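Protein synthesis inhibitor I (Hordeum vulgare, PDB 4FBC) is a plant ribosome-inactivating protein of barley, an inhibitor of protein synthesis that holds adenosine monophosphate in a pocket in this model. Local coordinates at residues P53-P57 and V269-L273; S75-T79 and V143-H147; Y119-L123 and V167-L172; T178-T182 and A252-I257. The protein carries 3 engineered substitutions. All coordinates share one frame; numbering follows the deposited sequence.

Starting from the N terminus, the loop between strands 49-50 and 64-70 opens contact 1, which closes last of all, when helix 269-278 packs on it; the other three contacts fall within that span. Contact 2 opens at residues 75-79, on strand 78-83, and contact 3 at helix 119-123. Their second halves follow in the same order, 143-147 and then 167-172, so the two cross, and they touch through Leu146, Leu78 and Leu170. Together they tie the six-stranded sheet and two shorter helices to helix 157-179. That helix ends in contact 4, where 178-182 meets 252-257. Contacts 3 and 4 each supply one residue, Leu171 and Arg179, to the adenosine monophosphate pocket.

Contact 1. Residues P53-P57 and V269-L273; sequences PPVEP and VAKAL
The first turn of helix 269-278, the last helix of the chain, packs against a proline-rich loop, with the ring of Pro54 set on a patch made by Val269, Ala272 and Leu273. Three ring carbons share the work. Pro54 CG comes to 3.5 Å from Ala272 CB, tighter than a usual van der Waals contact. Pro54 CB leans instead on Val269 CG1 at 3.8 Å, and Pro54 CD lies 3.7 Å from Leu273 CD2. Because the three partners are spaced i, i+3 and i+4, they fall on one side of the helix. The loop runs in polyproline II conformation, with every residue from 53 to 57 near that region of phi and psi; this left-handed, three-residue repeat is what aims both Pro54 and Pro57 at the helix, while Val55 and Glu56 start out away from it. Leu273 serves both prolines: with CG anti to its carbonyl carbon (chi1 -79°), the side chain slides past Pro54 in the opposite direction and brings CD1 to 3.8 Å from Pro57 CD. Its other methyl, Leu273 CD2, also rests 3.6 Å from Pro54 O. Phe260, in the loop ahead of the helix, touches both Pro54 and Ala272. At the helix start, Val269 N is hydrogen-bonded to Glu262 OE2, and on the loop Glu56 OE1 makes a weak hydrogen bond to Ser62 OG.

Contact 2. Residues S75-T79 and V143-H147; sequences SAGLT and VTALH
Leu78 and His147 carry a helix-on-sheet contact near the surface, where the C-terminal end of helix 136-147 meets strand 78-83. That strand is the third of the mixed six-stranded sheet, and its Leu78 is backbone-bonded to Leu69 of the neighbouring strand 64-70. The leucine side chain stands up from the strand with CG anti to the backbone N (chi1 167°), which carries its branches onto the last turn of the helix. Leu78 CD2 reaches Leu146 CB at 3.9 Å, the two side chains set at a slant, while Leu78 CD1 lies 4.0 Å from His147 CA. Lower down, Leu78 CB touches Val143 CG1, also at 4.0 Å. Leu170 of helix 157-179 and Phe92 of strand 89-93 pack against both Leu78 and Leu146, making this the margin of an apolar layer between sheet and helices. The imidazole plays a different part. With its CG also anti to the backbone N (chi1 -161°), His147 lays the ring alongside the backbone that leads into the strand, and Leu78 N sits above one face, nearer its rim than its centre. The helix end itself is tied down where His147 O is hydrogen-bonded to Ser95 OG. At the far end of the ring, His147 CE1 approaches Ala76 O to 3.3 Å, whereas His147 NE2, 3.2 Å from Gly77 O, meets it at too poor an angle for a hydrogen bond.

Contact 3. Residues Y119-L123 and V167-L172; sequences YRDLL and VTTLLL
The short helix 119-123 runs at 140° to the segment 167-172 of helix 157-179, with axes 10.7 Å apart at closest approach, and Leu122 opposite Thr168 as the nearest residues. Leu122 starts out toward the long helix. Its CD1 presses on Leu171 CD1 at 3.5 Å, and its two methyls also meet Val167 CG1, the side chains crossing at about a right angle. Beside them, Leu122 CB lies 3.4 Å from Thr168 OG1, and Leu123 CD2 packs on the threonine methyl CG2 at 3.9 Å. Tyr119 packs farther along the long helix, on Leu171. With CG anti to its carbonyl carbon (chi1 -65°), its ring slides past Leu171, so that Tyr119 CE1 is 3.9 Å from Leu171 CD1 and Tyr119 OH is 3.5 Å from Leu171 CB. Leu171 lines the adenosine monophosphate pocket, which puts this packing directly behind part of the pocket wall. The two hydroxyls that lie in the contact are satisfied elsewhere: Thr168 OG1 is hydrogen-bonded to Arg164 O one turn back in its own helix, and Tyr119 OH to Glu176 OE2. The tyrosine thereby adds a hold on Glu176 to its packing on the pocket wall.

Contact 4. Residues T178-T182 and A252-I257; sequences TRFQT and ANTLGI. With AMP (adenosine monophosphate), chain E.
Arg179 O takes two backbone N-H groups from the opposite segment, Gly256 N at 2.7 Å and Ile257 N at 3.2 Å. Both come from the same face of the carbonyl, 42° and 52° above its plane, so neither lies on a lone pair. Two residues on, Gln181 N donates to Thr254 O at 2.8 Å, and Phe180 CA adds a CA-H...O contact to that same oxygen. These bonds frame a single beta bridge between Phe180 and Leu255 at the joint where helix 157-179 has ended and helix 181-190 begins, with Phe180 in the N-cap position. Gln181 extends its chain beyond CG along the other segment, and its NE2 donates to Leu255 O at 3.3 Å; a water links its OE1, weakly, to Asn253 OD1. The arginine side chain leads the other way, extended from CG to NE, into the adenosine monophosphate pocket. There Arg179 NH1 donates to AMP N3 at 3.2 Å, in the guanidinium plane, while AMP O2' stands over one face. Further out, Glu176 pairs with Arg179 NH1 in a salt bridge, Asn86 O accepts from Arg179 NH2, and Trp214 makes a cation-pi contact with the guanidinium, its NE1 hydrogen-bonded to Ile257 O.

Contact 1. Residues P53-P57 and V269-L273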
# COMPACT_ATOMS: atom_id res chain seq x y z
N PRO A 53 -12.71 4.22 -2.22
CA PRO A 53 -13.78 5.06 -1.65
C PRO A 53 -13.15 6.11 -0.72
O PRO A 53 -12.02 5.91 -0.25
CB PRO A 53 -14.60 4.06 -0.83
CG PRO A 53 -13.61 2.98 -0.43
CD PRO A 53 -12.60 2.90 -1.58
N PRO A 54 -13.87 7.23 -0.48
CA PRO A 54 -13.38 8.21 0.50
C PRO A 54 -13.22 7.59 1.88
O PRO A 54 -13.80 6.54 2.16
CB PRO A 54 -14.52 9.24 0.56
CG PRO A 54 -15.21 9.12 -0.77
CD PRO A 54 -15.12 7.65 -1.13
N VAL A 55 -12.42 8.24 2.72
CA VAL A 55 -12.33 7.90 4.13
C VAL A 55 -13.64 8.27 4.82
O VAL A 55 -14.16 9.36 4.60
CB VAL A 55 -11.16 8.67 4.80
CG1 VAL A 55 -11.16 8.46 6.31
CG2 VAL A 55 -9.82 8.25 4.17
N GLU A 56 -14.18 7.36 5.63
CA GLU A 56 -15.43 7.61 6.35
C GLU A 56 -15.25 8.75 7.34
O GLU A 56 -14.28 8.77 8.11
CB GLU A 56 -15.90 6.35 7.08
CG GLU A 56 -16.25 5.17 6.16
CD GLU A 56 -16.67 3.91 6.91
OE1 GLU A 56 -16.02 3.56 7.92
OE2 GLU A 56 -17.64 3.25 6.48
N PRO A 57 -16.16 9.72 7.31
CA PRO A 57 -16.04 10.80 8.29
C PRO A 57 -16.77 10.48 9.61
O PRO A 57 -17.69 9.65 9.60
CB PRO A 57 -16.65 12.01 7.57
CG PRO A 57 -17.62 11.42 6.59
CD PRO A 57 -17.17 10.01 6.27
N VAL A 269 -16.72 13.77 -0.73
CA VAL A 269 -16.66 12.61 0.14
C VAL A 269 -18.04 11.95 0.29
O VAL A 269 -18.18 10.73 0.09
CB VAL A 269 -16.08 12.98 1.51
CG1 VAL A 269 -16.36 11.89 2.53
CG2 VAL A 269 -14.57 13.21 1.37
N ALA A 270 -19.05 12.75 0.59
CA ALA A 270 -20.38 12.19 0.82
C ALA A 270 -20.97 11.53 -0.42
O ALA A 270 -21.54 10.44 -0.35
CB ALA A 270 -21.34 13.24 1.38
N LYS A 271 -20.86 12.20 -1.56
CA LYS A 271 -21.45 11.65 -2.78
C LYS A 271 -20.71 10.39 -3.25
O LYS A 271 -21.35 9.42 -3.67
CB LYS A 271 -21.52 12.70 -3.90
CG LYS A 271 -22.46 12.29 -5.05
CD LYS A 271 -23.88 12.07 -4.52
CE LYS A 271 -24.90 11.78 -5.62
NZ LYS A 271 -26.31 11.87 -5.09
N ALA A 272 -19.38 10.37 -3.16
CA ALA A 272 -18.65 9.17 -3.58
C ALA A 272 -18.94 7.99 -2.66
O ALA A 272 -18.97 6.84 -3.11
CB ALA A 272 -17.13 9.45 -3.63
N LEU A 273 -19.18 8.26 -1.38
CA LEU A 273 -19.50 7.18 -0.46
C LEU A 273 -20.93 6.70 -0.74
O LEU A 273 -21.23 5.51 -0.62
CB LEU A 273 -19.34 7.62 1.00
CG LEU A 273 -17.90 7.66 1.54
CD1 LEU A 273 -17.86 8.23 2.95
CD2 LEU A 273 -17.34 6.25 1.53

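Contact 2. Residues S75-T79 and V143-H147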
# COMPACT_ATOMS: atom_id res chain seq x y z
N SER A 75 3.44 -23.11 5.24
CA SER A 75 3.83 -22.32 6.41
C SER A 75 2.73 -21.39 6.92
O SER A 75 1.89 -20.92 6.15
CB SER A 75 5.08 -21.50 6.10
OG SER A 75 6.14 -22.31 5.63
N ALA A 76 2.76 -21.11 8.22
CA ALA A 76 1.89 -20.09 8.80
C ALA A 76 2.37 -18.73 8.32
O ALA A 76 3.57 -18.44 8.33
CB ALA A 76 1.90 -20.15 10.33
N GLY A 77 1.44 -17.89 7.89
CA GLY A 77 1.81 -16.60 7.32
C GLY A 77 1.96 -15.49 8.34
O GLY A 77 1.38 -15.56 9.43
N LEU A 78 2.76 -14.49 7.99
CA LEU A 78 2.78 -13.23 8.72
C LEU A 78 1.58 -12.41 8.28
O LEU A 78 1.39 -12.18 7.08
CB LEU A 78 4.07 -12.46 8.42
CG LEU A 78 4.09 -10.99 8.85
CD1 LEU A 78 4.13 -10.87 10.37
CD2 LEU A 78 5.27 -10.25 8.23
N THR A 79 0.75 -11.98 9.23
CA THR A 79 -0.47 -11.25 8.87
C THR A 79 -0.24 -9.76 9.06
O THR A 79 0.25 -9.32 10.12
CB THR A 79 -1.70 -11.70 9.68
OG1 THR A 79 -1.87 -13.12 9.53
CG2 THR A 79 -2.97 -11.00 9.19
N VAL A 143 9.78 -10.99 6.18
CA VAL A 143 8.70 -11.81 6.74
C VAL A 143 9.22 -12.60 7.95
O VAL A 143 8.56 -12.66 8.99
CB VAL A 143 8.06 -12.74 5.68
CG1 VAL A 143 7.19 -13.81 6.32
CG2 VAL A 143 7.25 -11.93 4.70
N THR A 144 10.41 -13.16 7.81
CA THR A 144 11.04 -13.90 8.90
C THR A 144 11.26 -13.04 10.15
O THR A 144 10.98 -13.47 11.27
CB THR A 144 12.39 -14.50 8.46
OG1 THR A 144 12.17 -15.43 7.40
CG2 THR A 144 13.07 -15.22 9.62
N ALA A 145 11.77 -11.83 9.95
CA ALA A 145 12.13 -10.94 11.07
C ALA A 145 10.91 -10.51 11.87
O ALA A 145 10.94 -10.51 13.11
CB ALA A 145 12.88 -9.73 10.57
N LEU A 146 9.83 -10.15 11.17
CA LEU A 146 8.61 -9.68 11.83
C LEU A 146 7.79 -10.84 12.39
O LEU A 146 7.21 -10.74 13.48
CB LEU A 146 7.76 -8.83 10.88
CG LEU A 146 8.41 -7.56 10.31
CD1 LEU A 146 7.41 -6.72 9.52
CD2 LEU A 146 9.06 -6.72 11.40
N HIS A 147 7.75 -11.95 11.67
CA HIS A 147 6.95 -13.09 12.10
C HIS A 147 7.55 -13.75 13.35
O HIS A 147 6.82 -14.36 14.13
CB HIS A 147 6.83 -14.13 10.99
CG HIS A 147 5.70 -15.09 11.16
ND1 HIS A 147 5.83 -16.44 10.89
CD2 HIS A 147 4.42 -14.91 11.54
CE1 HIS A 147 4.68 -17.04 11.11
NE2 HIS A 147 3.80 -16.13 11.51

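Contact 3. Residues Y119-L123 and V167-L172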
# COMPACT_ATOMS: atom_id res chain seq x y z
N TYR A 119 7.98 6.91 6.26
CA TYR A 119 9.36 6.70 5.84
C TYR A 119 10.35 7.58 6.62
O TYR A 119 11.51 7.20 6.81
CB TYR A 119 9.52 6.86 4.32
CG TYR A 119 8.75 5.79 3.57
CD1 TYR A 119 9.00 4.44 3.82
CD2 TYR A 119 7.78 6.13 2.65
CE1 TYR A 119 8.30 3.46 3.15
CE2 TYR A 119 7.07 5.15 1.96
CZ TYR A 119 7.34 3.82 2.22
OH TYR A 119 6.64 2.84 1.56
N ARG A 120 9.90 8.73 7.11
CA ARG A 120 10.74 9.51 8.01
C ARG A 120 11.02 8.73 9.30
O ARG A 120 12.16 8.69 9.77
CB ARG A 120 10.14 10.87 8.35
CG ARG A 120 11.08 11.65 9.28
CD ARG A 120 10.45 12.89 9.89
NE ARG A 120 11.44 13.63 10.68
CZ ARG A 120 11.65 13.45 11.98
NH1 ARG A 120 10.95 12.55 12.67
NH2 ARG A 120 12.58 14.17 12.60
N ASP A 121 9.98 8.12 9.86
CA ASP A 121 10.14 7.27 11.04
C ASP A 121 11.09 6.11 10.77
O ASP A 121 11.96 5.80 11.58
CB ASP A 121 8.79 6.70 11.50
CG ASP A 121 7.80 7.77 11.91
OD1 ASP A 121 8.22 8.88 12.32
OD2 ASP A 121 6.58 7.49 11.84
N LEU A 122 10.91 5.46 9.62
CA LEU A 122 11.60 4.21 9.30
C LEU A 122 13.04 4.38 8.80
O LEU A 122 13.91 3.58 9.12
CB LEU A 122 10.79 3.42 8.27
CG LEU A 122 9.41 3.00 8.75
CD1 LEU A 122 8.58 2.53 7.57
CD2 LEU A 122 9.53 1.88 9.76
N LEU A 123 13.28 5.43 8.02
CA LEU A 123 14.57 5.64 7.38
C LEU A 123 15.29 6.90 7.86
O LEU A 123 16.50 7.04 7.67
CB LEU A 123 14.38 5.72 5.86
CG LEU A 123 13.63 4.55 5.24
CD1 LEU A 123 13.35 4.80 3.78
CD2 LEU A 123 14.41 3.26 5.44
N VAL A 167 9.87 -3.68 8.00
CA VAL A 167 8.66 -2.92 7.70
C VAL A 167 8.76 -2.12 6.40
O VAL A 167 7.83 -2.10 5.59
CB VAL A 167 8.26 -2.00 8.87
CG1 VAL A 167 7.14 -1.04 8.45
CG2 VAL A 167 7.84 -2.83 10.05
N THR A 168 9.91 -1.46 6.19
CA THR A 168 10.12 -0.64 5.00
C THR A 168 10.03 -1.51 3.74
O THR A 168 9.39 -1.14 2.74
CB THR A 168 11.50 0.05 5.03
OG1 THR A 168 11.62 0.83 6.23
CG2 THR A 168 11.68 0.95 3.83
N THR A 169 10.65 -2.68 3.83
CA THR A 169 10.66 -3.65 2.73
C THR A 169 9.23 -4.05 2.37
O THR A 169 8.86 -4.05 1.19
CB THR A 169 11.46 -4.91 3.11
OG1 THR A 169 12.82 -4.54 3.39
CG2 THR A 169 11.44 -5.92 1.95
N LEU A 170 8.43 -4.38 3.37
CA LEU A 170 7.05 -4.78 3.12
C LEU A 170 6.18 -3.64 2.61
O LEU A 170 5.31 -3.85 1.77
CB LEU A 170 6.43 -5.44 4.35
CG LEU A 170 7.15 -6.67 4.88
CD1 LEU A 170 6.34 -7.34 5.97
CD2 LEU A 170 7.43 -7.66 3.73
N LEU A 171 6.38 -2.44 3.14
CA LEU A 171 5.62 -1.28 2.69
C LEU A 171 5.79 -1.10 1.19
O LEU A 171 4.82 -0.86 0.46
CB LEU A 171 6.08 -0.02 3.43
CG LEU A 171 5.37 0.18 4.76
CD1 LEU A 171 5.97 1.36 5.48
CD2 LEU A 171 3.89 0.40 4.53
N LEU A 172 7.03 -1.24 0.74
CA LEU A 172 7.34 -1.07 -0.67
C LEU A 172 6.80 -2.22 -1.51
O LEU A 172 6.20 -1.99 -2.56
CB LEU A 172 8.85 -0.90 -0.87
CG LEU A 172 9.36 0.49 -0.49
CD1 LEU A 172 10.85 0.44 -0.21
CD2 LEU A 172 9.05 1.49 -1.61

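Contact 4. Residues T178-T182 and A252-I257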
# COMPACT_ATOMS: atom_id res chain seq x y z
N THR A 178 0.77 -2.01 -4.45
CA THR A 178 -0.67 -1.89 -4.68
C THR A 178 -1.01 -0.51 -5.27
O THR A 178 -1.76 -0.39 -6.24
CB THR A 178 -1.45 -2.15 -3.38
OG1 THR A 178 -1.24 -3.51 -2.95
CG2 THR A 178 -2.93 -1.91 -3.57
N ARG A 179 -0.43 0.54 -4.69
CA ARG A 179 -0.72 1.90 -5.14
C ARG A 179 -0.24 2.22 -6.55
O ARG A 179 -0.87 3.00 -7.26
CB ARG A 179 -0.09 2.91 -4.18
CG ARG A 179 -0.82 3.01 -2.85
CD ARG A 179 0.05 3.74 -1.85
NE ARG A 179 -0.63 3.95 -0.57
CZ ARG A 179 -0.01 4.04 0.60
NH1 ARG A 179 1.31 3.92 0.65
NH2 ARG A 179 -0.71 4.25 1.71
N PHE A 180 0.89 1.64 -6.95
CA PHE A 180 1.56 2.04 -8.19
C PHE A 180 1.91 0.87 -9.10
O PHE A 180 2.58 -0.07 -8.66
CB PHE A 180 2.86 2.80 -7.88
CG PHE A 180 2.64 4.06 -7.12
CD1 PHE A 180 2.15 5.19 -7.76
CD2 PHE A 180 2.90 4.11 -5.76
CE1 PHE A 180 1.92 6.36 -7.05
CE2 PHE A 180 2.68 5.27 -5.05
CZ PHE A 180 2.20 6.39 -5.70
N GLN A 181 1.48 0.95 -10.35
CA GLN A 181 1.84 -0.06 -11.36
C GLN A 181 3.33 -0.04 -11.65
O GLN A 181 3.91 -1.06 -12.06
CB GLN A 181 1.06 0.17 -12.66
CG GLN A 181 -0.46 0.18 -12.49
CD GLN A 181 -1.17 -0.04 -13.81
OE1 GLN A 181 -1.09 -1.12 -14.39
NE2 GLN A 181 -1.87 0.99 -14.29
N THR A 182 3.95 1.11 -11.47
CA THR A 182 5.40 1.22 -11.66
C THR A 182 6.12 0.36 -10.62
O THR A 182 7.00 -0.45 -10.95
CB THR A 182 5.87 2.66 -11.53
OG1 THR A 182 5.21 3.25 -10.39
CG2 THR A 182 5.53 3.47 -12.78
N ALA A 252 -2.30 7.30 -15.82
CA ALA A 252 -3.13 6.08 -15.78
C ALA A 252 -2.26 4.83 -15.78
O ALA A 252 -2.51 3.89 -15.02
CB ALA A 252 -4.12 6.05 -16.95
N ASN A 253 -1.22 4.81 -16.61
CA ASN A 253 -0.28 3.69 -16.59
C ASN A 253 0.52 3.59 -15.29
O ASN A 253 1.03 2.52 -14.96
CB ASN A 253 0.68 3.77 -17.78
CG ASN A 253 0.04 3.30 -19.06
OD1 ASN A 253 -0.61 2.24 -19.10
ND2 ASN A 253 0.20 4.07 -20.13
N THR A 254 0.62 4.69 -14.56
CA THR A 254 1.41 4.73 -13.33
C THR A 254 0.61 4.34 -12.08
O THR A 254 1.12 3.62 -11.21
CB THR A 254 2.07 6.11 -13.13
OG1 THR A 254 2.92 6.38 -14.26
CG2 THR A 254 2.89 6.15 -11.84
N LEU A 255 -0.64 4.80 -12.01
CA LEU A 255 -1.47 4.59 -10.82
C LEU A 255 -2.05 3.17 -10.79
O LEU A 255 -2.75 2.76 -11.71
CB LEU A 255 -2.59 5.64 -10.77
CG LEU A 255 -2.13 7.05 -10.37
CD1 LEU A 255 -3.11 8.10 -10.86
CD2 LEU A 255 -1.95 7.14 -8.86
N GLY A 256 -1.74 2.44 -9.72
CA GLY A 256 -2.36 1.14 -9.48
C GLY A 256 -3.78 1.31 -8.95
O GLY A 256 -4.73 0.72 -9.47
N ILE A 257 -3.93 2.14 -7.92
CA ILE A 257 -5.26 2.53 -7.41
C ILE A 257 -5.13 3.92 -6.83
O ILE A 257 -4.13 4.22 -6.19
CB ILE A 257 -5.84 1.49 -6.38
CG1 ILE A 257 -7.24 1.91 -5.92
CG2 ILE A 257 -4.87 1.27 -5.20
CD1 ILE A 257 -7.99 0.78 -5.15
P AMP E . 0.73 11.61 5.93
O1P AMP E . 1.83 11.45 6.96
O2P AMP E . 0.51 12.98 5.33
O3P AMP E . -0.58 11.11 6.51
O5' AMP E . 0.91 10.53 4.77
C5' AMP E . 1.52 10.88 3.54
C4' AMP E . 1.71 9.66 2.66
O4' AMP E . 2.69 8.78 3.27
C3' AMP E . 0.47 8.79 2.48
O3' AMP E . -0.41 9.27 1.47
C2' AMP E . 1.07 7.42 2.17
O2' AMP E . 1.47 7.35 0.80
C1' AMP E . 2.33 7.43 3.04
N9 AMP E . 2.12 6.77 4.36
C8 AMP E . 2.13 7.39 5.56
N7 AMP E . 1.92 6.51 6.58
C5 AMP E . 1.78 5.28 6.02
C6 AMP E . 1.54 3.90 6.51
N6 AMP E . 1.41 3.64 7.84
N1 AMP E . 1.47 2.90 5.59
C2 AMP E . 1.60 3.14 4.27
N3 AMP E . 1.82 4.37 3.75
C4 AMP E . 1.92 5.46 4.56
O HOH W 1 0.13 -0.26 -17.37